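Long-range contact in nitrate transport protein (Parabacteroides distasonis, PDB 3HN0), which probably serves as the substrate-binding component of an ABC transporter, possibly for nitrate or a related small solute: residues E54-A66 / F181-E193. Numbering follows the deposited sequence.
Sequences ETDIAVLPMINAA and FAQTAVVYTPTME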
loop_
_atom_site.group_PDB
_atom_site.type_symbol
_atom_site.label_atom_id
_atom_site.label_comp_id
_atom_site.label_asym_id
_atom_site.label_seq_id
_atom_site.Cartn_x
_atom_site.Cartn_y
_atom_site.Cartn_z
ATOM N N GLU A 54 15.810 4.228 30.852
ATOM C CA GLU A 54 15.572 2.912 31.443
ATOM C C GLU A 54 15.146 1.891 30.411
ATOM O O GLU A 54 14.857 0.761 30.756
ATOM C CB GLU A 54 14.525 3.005 32.530
ATOM C CG GLU A 54 15.087 3.723 33.780
ATOM C CD GLU A 54 14.028 4.000 34.862
ATOM O OE1 GLU A 54 12.829 3.702 34.649
ATOM O OE2 GLU A 54 14.431 4.517 35.930
ATOM N N THR A 55 15.043 2.312 29.153
ATOM C CA THR A 55 14.891 1.362 28.034
ATOM C C THR A 55 15.801 1.823 26.906
ATOM O O THR A 55 16.175 3.025 26.829
ATOM C CB THR A 55 13.442 1.149 27.614
ATOM O OG1 THR A 55 13.362 -0.081 26.871
ATOM C CG2 THR A 55 12.851 2.351 26.795
ATOM N N ASP A 56 16.199 0.880 26.053
ATOM C CA ASP A 56 17.144 1.153 24.971
ATOM C C ASP A 56 16.409 1.349 23.628
ATOM O O ASP A 56 16.807 2.158 22.823
ATOM C CB ASP A 56 18.139 -0.003 24.846
ATOM C CG ASP A 56 19.007 -0.161 26.108
ATOM O OD1 ASP A 56 19.514 0.906 26.546
ATOM O OD2 ASP A 56 19.138 -1.295 26.678
ATOM N N ILE A 57 15.361 0.557 23.422
ATOM C CA ILE A 57 14.548 0.555 22.201
ATOM C C ILE A 57 13.105 0.546 22.683
ATOM O O ILE A 57 12.792 -0.097 23.703
ATOM C CB ILE A 57 14.815 -0.752 21.416
ATOM C CG1 ILE A 57 16.319 -0.795 21.011
ATOM C CG2 ILE A 57 13.810 -0.892 20.251
ATOM C CD1 ILE A 57 16.842 -2.102 20.473
ATOM N N ALA A 58 12.215 1.250 21.990
ATOM C CA ALA A 58 10.826 1.258 22.411
ATOM C C ALA A 58 9.962 1.217 21.191
ATOM O O ALA A 58 10.353 1.747 20.159
ATOM C CB ALA A 58 10.505 2.516 23.239
ATOM N N VAL A 59 8.762 0.663 21.319
ATOM C CA VAL A 59 7.865 0.570 20.210
ATOM C C VAL A 59 6.564 1.245 20.653
ATOM O O VAL A 59 5.948 0.785 21.633
ATOM C CB VAL A 59 7.629 -0.929 19.846
ATOM C CG1 VAL A 59 6.804 -1.024 18.563
ATOM C CG2 VAL A 59 8.986 -1.682 19.706
ATOM N N LEU A 60 6.178 2.344 19.974
ATOM C CA LEU A 60 5.051 3.185 20.378
ATOM C C LEU A 60 4.562 3.944 19.171
ATOM O O LEU A 60 5.180 3.913 18.089
ATOM C CB LEU A 60 5.415 4.150 21.534
ATOM C CG LEU A 60 6.313 5.379 21.221
ATOM C CD1 LEU A 60 6.615 6.068 22.509
ATOM C CD2 LEU A 60 7.634 5.035 20.533
ATOM N N PRO A 61 3.447 4.643 19.336
ATOM C CA PRO A 61 2.856 5.235 18.153
ATOM C C PRO A 61 3.815 6.228 17.510
ATOM O O PRO A 61 4.580 6.936 18.210
ATOM C CB PRO A 61 1.629 5.941 18.697
ATOM C CG PRO A 61 1.213 5.088 19.861
ATOM C CD PRO A 61 2.541 4.749 20.496
HETATM N N MSE A 62 3.787 6.232 16.177
HETATM C CA MSE A 62 4.610 7.159 15.398
HETATM C C MSE A 62 4.389 8.611 15.825
HETATM O O MSE A 62 5.356 9.392 15.885
HETATM C CB MSE A 62 4.338 6.987 13.891
HETATM C CG MSE A 62 5.175 7.751 12.959
HETATM SE SE MSE A 62 7.030 7.375 12.993
HETATM C CE MSE A 62 6.861 5.625 12.181
ATOM N N ILE A 63 3.152 8.993 16.135
ATOM C CA ILE A 63 2.943 10.423 16.546
ATOM C C ILE A 63 3.731 10.737 17.831
ATOM O O ILE A 63 4.321 11.795 17.960
ATOM C CB ILE A 63 1.449 10.843 16.607
ATOM C CG1 ILE A 63 0.655 10.060 17.634
ATOM C CG2 ILE A 63 0.777 10.623 15.203
ATOM C CD1 ILE A 63 -0.738 10.709 17.897
ATOM N N ASN A 64 3.788 9.790 18.767
ATOM C CA ASN A 64 4.572 9.999 19.981
ATOM C C ASN A 64 6.021 10.106 19.669
ATOM O O ASN A 64 6.745 10.901 20.270
ATOM C CB ASN A 64 4.354 8.873 21.013
ATOM C CG ASN A 64 2.910 8.812 21.530
ATOM O OD1 ASN A 64 2.009 8.427 20.785
ATOM N ND2 ASN A 64 2.698 9.176 22.792
ATOM N N ALA A 65 6.487 9.270 18.758
ATOM C CA ALA A 65 7.898 9.276 18.380
ATOM C C ALA A 65 8.267 10.643 17.811
ATOM O O ALA A 65 9.253 11.293 18.235
ATOM C CB ALA A 65 8.177 8.128 17.376
ATOM N N ALA A 66 7.429 11.142 16.917
ATOM C CA ALA A 66 7.637 12.460 16.348
ATOM C C ALA A 66 7.670 13.572 17.383
ATOM O O ALA A 66 8.543 14.457 17.338
ATOM C CB ALA A 66 6.589 12.754 15.284
ATOM N N PHE A 181 -0.252 3.199 6.203
ATOM C CA PHE A 181 0.405 4.185 7.022
ATOM C C PHE A 181 1.467 3.614 7.966
ATOM O O PHE A 181 1.241 2.641 8.616
ATOM C CB PHE A 181 -0.604 4.908 7.925
ATOM C CG PHE A 181 -1.713 5.609 7.190
ATOM C CD1 PHE A 181 -1.459 6.714 6.407
ATOM C CD2 PHE A 181 -3.018 5.180 7.330
ATOM C CE1 PHE A 181 -2.489 7.386 5.773
ATOM C CE2 PHE A 181 -4.044 5.842 6.689
ATOM C CZ PHE A 181 -3.782 6.927 5.905
ATOM N N ALA A 182 2.585 4.313 8.099
ATOM C CA ALA A 182 3.587 3.970 9.084
ATOM C C ALA A 182 3.154 4.548 10.450
ATOM O O ALA A 182 3.646 5.584 10.896
ATOM C CB ALA A 182 4.959 4.439 8.629
ATOM N N GLN A 183 2.235 3.859 11.118
ATOM C CA GLN A 183 1.601 4.385 12.358
ATOM C C GLN A 183 2.316 3.981 13.617
ATOM O O GLN A 183 2.020 4.529 14.659
ATOM C CB GLN A 183 0.139 3.898 12.560
ATOM C CG GLN A 183 -0.667 3.836 11.384
ATOM C CD GLN A 183 -2.069 3.490 11.687
ATOM O OE1 GLN A 183 -2.586 3.798 12.781
ATOM N NE2 GLN A 183 -2.712 2.841 10.740
ATOM N N THR A 184 3.230 3.010 13.522
ATOM C CA THR A 184 3.927 2.467 14.655
ATOM C C THR A 184 5.436 2.623 14.480
ATOM O O THR A 184 5.966 2.366 13.385
ATOM C CB THR A 184 3.603 0.998 14.811
ATOM O OG1 THR A 184 2.186 0.835 14.938
ATOM C CG2 THR A 184 4.332 0.411 16.022
ATOM N N ALA A 185 6.091 3.116 15.521
ATOM C CA ALA A 185 7.498 3.422 15.497
ATOM C C ALA A 185 8.277 2.505 16.401
ATOM O O ALA A 185 7.897 2.267 17.573
ATOM C CB ALA A 185 7.775 4.868 15.982
ATOM N N VAL A 186 9.382 2.021 15.860
ATOM C CA VAL A 186 10.460 1.464 16.684
ATOM C C VAL A 186 11.484 2.566 16.797
ATOM O O VAL A 186 12.095 2.953 15.786
ATOM C CB VAL A 186 11.083 0.198 16.061
ATOM C CG1 VAL A 186 12.228 -0.327 16.935
ATOM C CG2 VAL A 186 10.027 -0.893 15.817
ATOM N N VAL A 187 11.733 3.030 18.017
ATOM C CA VAL A 187 12.711 4.089 18.260
ATOM C C VAL A 187 13.859 3.571 19.118
ATOM O O VAL A 187 13.694 2.583 19.842
ATOM C CB VAL A 187 12.051 5.321 18.931
ATOM C CG1 VAL A 187 10.886 5.835 18.001
ATOM C CG2 VAL A 187 11.620 5.054 20.388
ATOM N N TYR A 188 15.013 4.240 19.033
ATOM C CA TYR A 188 16.198 3.795 19.726
ATOM C C TYR A 188 16.999 4.983 20.223
ATOM O O TYR A 188 16.915 6.108 19.681
ATOM C CB TYR A 188 17.038 2.882 18.818
ATOM C CG TYR A 188 17.638 3.519 17.618
ATOM C CD1 TYR A 188 16.932 3.638 16.429
ATOM C CD2 TYR A 188 18.937 4.066 17.656
ATOM C CE1 TYR A 188 17.455 4.246 15.348
ATOM C CE2 TYR A 188 19.469 4.646 16.549
ATOM C CZ TYR A 188 18.760 4.720 15.381
ATOM O OH TYR A 188 19.292 5.360 14.252
ATOM N N THR A 189 17.798 4.696 21.229
ATOM C CA THR A 189 18.613 5.725 21.874
ATOM C C THR A 189 20.020 5.688 21.291
ATOM O O THR A 189 20.393 4.800 20.553
ATOM C CB THR A 189 18.673 5.480 23.396
ATOM O OG1 THR A 189 19.100 4.157 23.603
ATOM C CG2 THR A 189 17.316 5.702 24.116
ATOM N N PRO A 190 20.835 6.716 21.582
ATOM C CA PRO A 190 22.099 6.798 20.877
ATOM C C PRO A 190 23.080 5.628 21.025
ATOM O O PRO A 190 23.869 5.366 20.104
ATOM C CB PRO A 190 22.713 8.081 21.495
ATOM C CG PRO A 190 21.567 8.918 21.741
ATOM C CD PRO A 190 20.509 7.989 22.247
ATOM N N THR A 191 23.080 4.967 22.171
ATOM C CA THR A 191 23.998 3.839 22.351
ATOM C C THR A 191 23.538 2.624 21.575
ATOM O O THR A 191 24.277 1.658 21.456
ATOM C CB THR A 191 24.216 3.450 23.822
ATOM O OG1 THR A 191 22.960 3.278 24.455
ATOM C CG2 THR A 191 24.982 4.553 24.532
HETATM N N MSE A 192 22.327 2.691 21.022
HETATM C CA MSE A 192 21.856 1.642 20.119
HETATM C C MSE A 192 22.238 1.814 18.659
HETATM O O MSE A 192 22.089 0.875 17.881
HETATM C CB MSE A 192 20.346 1.482 20.231
HETATM C CG MSE A 192 19.868 1.014 21.573
HETATM SE SE MSE A 192 20.456 -0.799 22.084
HETATM C CE MSE A 192 21.819 -0.308 23.136
ATOM N N GLU A 193 22.823 2.945 18.264
ATOM C CA GLU A 193 23.145 3.133 16.847
ATOM C C GLU A 193 24.028 2.014 16.270
ATOM O O GLU A 193 23.741 1.443 15.191
ATOM C CB GLU A 193 23.748 4.516 16.623
ATOM C CG GLU A 193 23.961 4.850 15.170
ATOM C CD GLU A 193 22.666 4.986 14.395
ATOM O OE1 GLU A 193 21.851 5.893 14.673
ATOM O OE2 GLU A 193 22.454 4.150 13.500
HETATM O O HOH W 1 20.063 3.179 25.946
HETATM O O HOH W 2 0.919 7.147 15.385
#
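Ala58 and Val187 exchange two N-H...O bonds, as do Leu60 and Ala185, joining strands 57-61 and 184-188 as antiparallel neighbours; that from Val187 N to Ala58 O is 2.9 Å and nearly straight. Past Pro61, at the N-cap of helix 62-70, Met62 N still donates to Gln183 O (2.9 Å), from well above the carbonyl plane. Water 2 links the same Gln183 O to Ile63 N. At the other end Thr189 N reaches Asp56 O (3.2 Å); Asp56 OD2 is taken by Lys8 N. The pair is central to a mixed sheet, strand 6-12 flanking 57-61 and strand 76-82 flanking 184-188, in a two-lobed fold like that of periplasmic binding proteins. Apolar contacts line both faces. On one, Ile57 CG2 meets Val186 CG1 at 3.7 Å, and Val59, in the conformer given, lies alongside Val186, pointing the same way. On the other, the helix sets Ala65 CB 3.6 Å from both Ala185 CB and Val187 CG1. Selenomethionine Met62, bent at chi2 (62°) and chi3 (71°), brings SE against Ala185 CB and CE beside the carbonyl oxygens of Ala182 and Thr184. Selenomethionine Met192 lays SE 3.7 Å from Asp56 CB and crosses Ile57 at about a right angle.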